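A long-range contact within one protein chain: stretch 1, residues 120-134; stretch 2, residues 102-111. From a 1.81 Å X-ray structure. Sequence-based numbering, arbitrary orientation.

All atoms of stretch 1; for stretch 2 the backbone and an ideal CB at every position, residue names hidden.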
# COMPACT_ATOMS: atom_id res chain seq x y z
N LYS B 120 -21.78 -4.78 -41.34
CA LYS B 120 -22.84 -5.61 -40.78
C LYS B 120 -23.38 -5.05 -39.46
O LYS B 120 -24.37 -5.57 -38.94
CB LYS B 120 -22.32 -7.03 -40.54
CG LYS B 120 -21.90 -7.76 -41.81
CD LYS B 120 -23.08 -8.38 -42.54
CE LYS B 120 -22.61 -9.36 -43.62
NZ LYS B 120 -22.06 -10.62 -43.04
N CYS B 121 -22.76 -4.01 -38.92
CA CYS B 121 -23.22 -3.43 -37.68
C CYS B 121 -24.61 -2.83 -37.86
O CYS B 121 -24.82 -2.07 -38.81
CB CYS B 121 -22.23 -2.36 -37.22
SG CYS B 121 -22.62 -1.61 -35.65
N PRO B 122 -25.57 -3.11 -36.98
CA PRO B 122 -26.92 -2.56 -37.15
C PRO B 122 -27.03 -1.08 -36.83
O PRO B 122 -28.11 -0.49 -36.97
CB PRO B 122 -27.76 -3.39 -36.18
CG PRO B 122 -26.80 -3.74 -35.09
CD PRO B 122 -25.47 -3.94 -35.76
N LEU B 123 -25.95 -0.45 -36.40
CA LEU B 123 -25.95 0.97 -36.07
C LEU B 123 -25.65 1.76 -37.34
O LEU B 123 -24.73 1.42 -38.08
CB LEU B 123 -24.92 1.24 -34.97
CG LEU B 123 -24.65 2.67 -34.50
CD1 LEU B 123 -24.26 2.68 -33.02
CD2 LEU B 123 -23.53 3.30 -35.33
N SER B 124 -26.47 2.79 -37.60
CA SER B 124 -26.29 3.66 -38.75
C SER B 124 -25.70 5.01 -38.40
O SER B 124 -25.02 5.61 -39.24
CB SER B 124 -27.64 3.88 -39.45
OG SER B 124 -28.49 4.69 -38.65
N HIS B 125 -25.97 5.52 -37.19
CA HIS B 125 -25.48 6.81 -36.73
C HIS B 125 -25.04 6.68 -35.28
O HIS B 125 -25.72 6.05 -34.47
CB HIS B 125 -26.55 7.91 -36.82
CG HIS B 125 -27.05 8.19 -38.21
ND1 HIS B 125 -27.81 7.29 -38.92
CD2 HIS B 125 -26.91 9.27 -39.00
CE1 HIS B 125 -28.11 7.80 -40.10
NE2 HIS B 125 -27.58 9.01 -40.18
N LEU B 126 -23.90 7.28 -34.97
CA LEU B 126 -23.39 7.38 -33.61
C LEU B 126 -23.18 8.85 -33.32
O LEU B 126 -22.29 9.49 -33.90
CB LEU B 126 -22.10 6.58 -33.43
CG LEU B 126 -21.43 6.72 -32.06
CD1 LEU B 126 -22.41 6.43 -30.93
CD2 LEU B 126 -20.22 5.82 -31.95
N ILE B 127 -24.02 9.40 -32.45
CA ILE B 127 -23.98 10.81 -32.07
C ILE B 127 -23.58 10.85 -30.60
O ILE B 127 -24.39 10.55 -29.72
CB ILE B 127 -25.33 11.49 -32.31
CG1 ILE B 127 -25.77 11.31 -33.76
CG2 ILE B 127 -25.24 12.98 -31.94
CD1 ILE B 127 -27.19 11.77 -34.06
N MET B 128 -22.33 11.21 -30.35
CA MET B 128 -21.76 11.24 -29.00
C MET B 128 -21.78 12.67 -28.48
O MET B 128 -21.20 13.56 -29.10
CB MET B 128 -20.32 10.72 -29.02
CG MET B 128 -20.21 9.22 -29.21
SD MET B 128 -18.51 8.74 -29.53
CE MET B 128 -18.38 9.18 -31.26
N LEU B 129 -22.44 12.87 -27.34
CA LEU B 129 -22.51 14.17 -26.67
C LEU B 129 -21.54 14.18 -25.49
O LEU B 129 -21.65 13.35 -24.58
CB LEU B 129 -23.94 14.46 -26.19
CG LEU B 129 -25.08 14.26 -27.20
CD1 LEU B 129 -26.46 14.49 -26.57
CD2 LEU B 129 -24.90 15.18 -28.40
N ALA B 130 -20.60 15.12 -25.52
CA ALA B 130 -19.55 15.26 -24.51
C ALA B 130 -19.01 13.90 -24.06
O ALA B 130 -18.94 13.63 -22.86
CB ALA B 130 -20.07 16.03 -23.30
N PRO B 131 -18.61 13.04 -25.00
CA PRO B 131 -18.09 11.72 -24.62
C PRO B 131 -16.72 11.80 -24.00
O PRO B 131 -15.86 12.57 -24.44
CB PRO B 131 -18.02 10.98 -25.96
CG PRO B 131 -17.67 12.09 -26.91
CD PRO B 131 -18.46 13.28 -26.45
N ALA B 132 -16.49 10.95 -22.99
CA ALA B 132 -15.19 10.87 -22.31
C ALA B 132 -14.28 9.88 -23.06
O ALA B 132 -13.75 8.92 -22.50
CB ALA B 132 -15.36 10.46 -20.85
N ASN B 133 -14.08 10.16 -24.35
CA ASN B 133 -13.42 9.19 -25.21
C ASN B 133 -11.95 9.00 -24.85
O ASN B 133 -11.41 7.91 -25.06
CB ASN B 133 -13.55 9.61 -26.67
CG ASN B 133 -14.91 9.25 -27.23
OD1 ASN B 133 -15.45 8.17 -26.98
ND2 ASN B 133 -15.49 10.17 -27.98
N HIS B 134 -11.29 10.03 -24.32
CA HIS B 134 -9.92 9.88 -23.84
C HIS B 134 -9.84 10.05 -22.32
O HIS B 134 -8.77 10.34 -21.79
CB HIS B 134 -9.00 10.87 -24.54
CG HIS B 134 -8.96 10.70 -26.03
ND1 HIS B 134 -8.11 9.81 -26.66
CD2 HIS B 134 -9.67 11.29 -27.01
CE1 HIS B 134 -8.30 9.86 -27.96
NE2 HIS B 134 -9.24 10.77 -28.20
N UNK B 102 -21.56 6.92 -22.21
CA UNK B 102 -22.27 6.16 -23.22
C UNK B 102 -21.54 6.08 -24.55
O UNK B 102 -21.68 5.10 -25.28
CB UNK B 102 -23.66 6.77 -23.44
N UNK B 103 -20.75 7.10 -24.88
CA UNK B 103 -19.98 7.10 -26.10
C UNK B 103 -18.96 5.98 -26.10
O UNK B 103 -19.03 5.05 -26.90
CB UNK B 103 -19.29 8.45 -26.29
N UNK B 104 -17.99 6.05 -25.18
CA UNK B 104 -17.04 4.95 -25.02
C UNK B 104 -17.68 3.57 -24.97
O UNK B 104 -17.08 2.60 -25.45
CB UNK B 104 -16.23 5.17 -23.74
N UNK B 105 -18.87 3.46 -24.40
CA UNK B 105 -19.50 2.15 -24.21
C UNK B 105 -19.98 1.60 -25.54
O UNK B 105 -19.73 0.43 -25.88
CB UNK B 105 -20.67 2.24 -23.22
N UNK B 106 -20.67 2.43 -26.33
CA UNK B 106 -21.10 1.99 -27.65
C UNK B 106 -19.90 1.71 -28.55
O UNK B 106 -19.96 0.80 -29.40
CB UNK B 106 -22.01 3.04 -28.29
N UNK B 107 -18.80 2.44 -28.38
CA UNK B 107 -17.61 2.17 -29.17
C UNK B 107 -16.96 0.85 -28.79
O UNK B 107 -16.38 0.17 -29.64
CB UNK B 107 -16.60 3.31 -29.01
N UNK B 108 -17.00 0.49 -27.50
CA UNK B 108 -16.53 -0.82 -27.07
C UNK B 108 -17.43 -1.93 -27.61
O UNK B 108 -16.95 -3.00 -28.02
CB UNK B 108 -16.47 -0.89 -25.54
N UNK B 109 -18.75 -1.70 -27.60
CA UNK B 109 -19.67 -2.66 -28.19
C UNK B 109 -19.38 -2.88 -29.67
O UNK B 109 -19.29 -4.03 -30.13
CB UNK B 109 -21.11 -2.19 -28.00
N UNK B 110 -19.23 -1.79 -30.43
CA UNK B 110 -18.81 -1.92 -31.83
C UNK B 110 -17.53 -2.74 -31.94
O UNK B 110 -17.41 -3.59 -32.83
CB UNK B 110 -18.60 -0.54 -32.46
N UNK B 111 -16.58 -2.51 -31.04
CA UNK B 111 -15.30 -3.20 -31.13
C UNK B 111 -15.45 -4.67 -30.79
O UNK B 111 -14.83 -5.53 -31.43
CB UNK B 111 -14.27 -2.55 -30.20

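The helix of positions 102-111 packs across strand 123-129 and the loops at its two ends, the axes approaching to 8.5 Å and running at 149°, closer to antiparallel than parallel. Position 102 begins the helix with its CA-to-CB bond sideways and nothing of the other stretch within 5.5 Å of the ideal CB. Stretch 1 sets no demand, and many residues would fit; the deposited residue is G102.

Position 103 is far more restrictive. Its ideal CB points toward stretch 1 and would lie 2.8 Å from P131 CB, a clash, and 3.2 Å from M128 CG. With no room for even a methyl group, glycine is the natural choice, and the residue is G103. Its bare backbone allows close packing: G103 CA lies 3.8 Å from M128 CG and 4.3 Å from P131 CB.

At position 104 the bond points sideways, with phi of -47° and the ideal CB 4.5 Å from N133 OD1 and 4.7 Å from A132 O. A small or compact side chain would suit, and the phi angle, together with a place in the first turn where the backbone NH need not serve the helix, also admits proline. P104 lays its ring along the loop, with CD 4.1 Å from P131 CB and CG 3.6 Å from A132 O.

Position 105 is out of reach and unconstrained by stretch 1; it is I105.

Position 106 points toward the strand, its ideal CB 4.3 Å from L126 CD1 and 5.2 Å from L123 CD1. This apolar setting calls for a medium-sized aliphatic residue such as valine, leucine or isoleucine. V106, with chi1 t, places CG1 3.8 Å from L123 CD1 and 3.9 Å from L126 CD1, bridging the two leucines.

From position 107 the bond leaves sideways, 5.3 Å from L126 CD2 and 5.4 Å from N133 OD1 at the ideal CB. The carbonyl oxygen of N133 invites a donor, so lysine, glutamine or arginine could be considered. R107 carries its aliphatic part past L126, with R107 CG 4.1 Å from L126 CD2. Beyond it, R107 NE donates to N133 OD1 at 2.9 Å. A second, weak bond runs from R107 NH2 to N133 OD1 at 3.0 Å; the acceptor sits at the guanidinium edge, near its plane, where both NH groups can reach it.

Position 108 is out of reach and could be polar or apolar as far as stretch 1 is concerned; it is K108.

Position 109 points toward stretch 1, but its ideal CB finds no atom there within 5.5 Å. A long apolar or aromatic side chain could span the gap to C121, P122 and L123. W109 does so: CH2 lies 3.7 Å from C121 SG and 4.0 Å from P122 CD, while CZ3 lies 4.2 Å from L123 CD1. The sulfur approaches the ring obliquely.

Position 110 points sideways, 5.2 Å from C121 SG at the ideal CB, favouring a flexible apolar chain such as leucine or methionine. M110 extends back, its SD 4.0 Å from L126 CD2.

Position 111, out of reach, is D111.

Stretch 2 102-111: GGPIVRKWMD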
# COMPACT_ATOMS: atom_id res chain seq x y z
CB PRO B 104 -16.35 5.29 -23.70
CG PRO B 104 -16.36 6.76 -23.65
CD PRO B 104 -17.66 7.19 -24.32
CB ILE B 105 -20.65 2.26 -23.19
CG1 ILE B 105 -20.08 2.26 -21.77
CG2 ILE B 105 -21.65 1.12 -23.34
CD1 ILE B 105 -21.02 2.84 -20.71
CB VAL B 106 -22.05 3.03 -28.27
CG1 VAL B 106 -22.37 2.69 -29.72
CG2 VAL B 106 -23.33 3.10 -27.45
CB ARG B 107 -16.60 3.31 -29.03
CG ARG B 107 -17.04 4.64 -29.67
CD ARG B 107 -15.87 5.52 -29.95
NE ARG B 107 -15.14 5.90 -28.75
CZ ARG B 107 -13.87 5.59 -28.47
NH1 ARG B 107 -13.13 4.85 -29.30
NH2 ARG B 107 -13.34 6.03 -27.34
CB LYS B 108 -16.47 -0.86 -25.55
CG LYS B 108 -16.05 -2.18 -24.96
CD LYS B 108 -14.63 -2.57 -25.30
CE LYS B 108 -14.25 -3.88 -24.60
NZ LYS B 108 -12.94 -4.39 -25.03
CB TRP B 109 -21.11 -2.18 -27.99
CG TRP B 109 -22.10 -2.94 -28.82
CD1 TRP B 109 -22.59 -4.18 -28.57
CD2 TRP B 109 -22.70 -2.50 -30.04
NE1 TRP B 109 -23.46 -4.55 -29.57
CE2 TRP B 109 -23.55 -3.54 -30.49
CE3 TRP B 109 -22.60 -1.35 -30.81
CZ2 TRP B 109 -24.29 -3.45 -31.66
CZ3 TRP B 109 -23.34 -1.25 -31.97
CH2 TRP B 109 -24.17 -2.29 -32.38
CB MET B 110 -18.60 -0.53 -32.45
CG MET B 110 -19.88 0.28 -32.63
SD MET B 110 -19.61 2.01 -33.06
CE MET B 110 -18.79 1.79 -34.65
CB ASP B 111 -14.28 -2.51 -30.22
CG ASP B 111 -12.83 -2.83 -30.57
OD1 ASP B 111 -12.37 -2.43 -31.66
OD2 ASP B 111 -12.14 -3.45 -29.74
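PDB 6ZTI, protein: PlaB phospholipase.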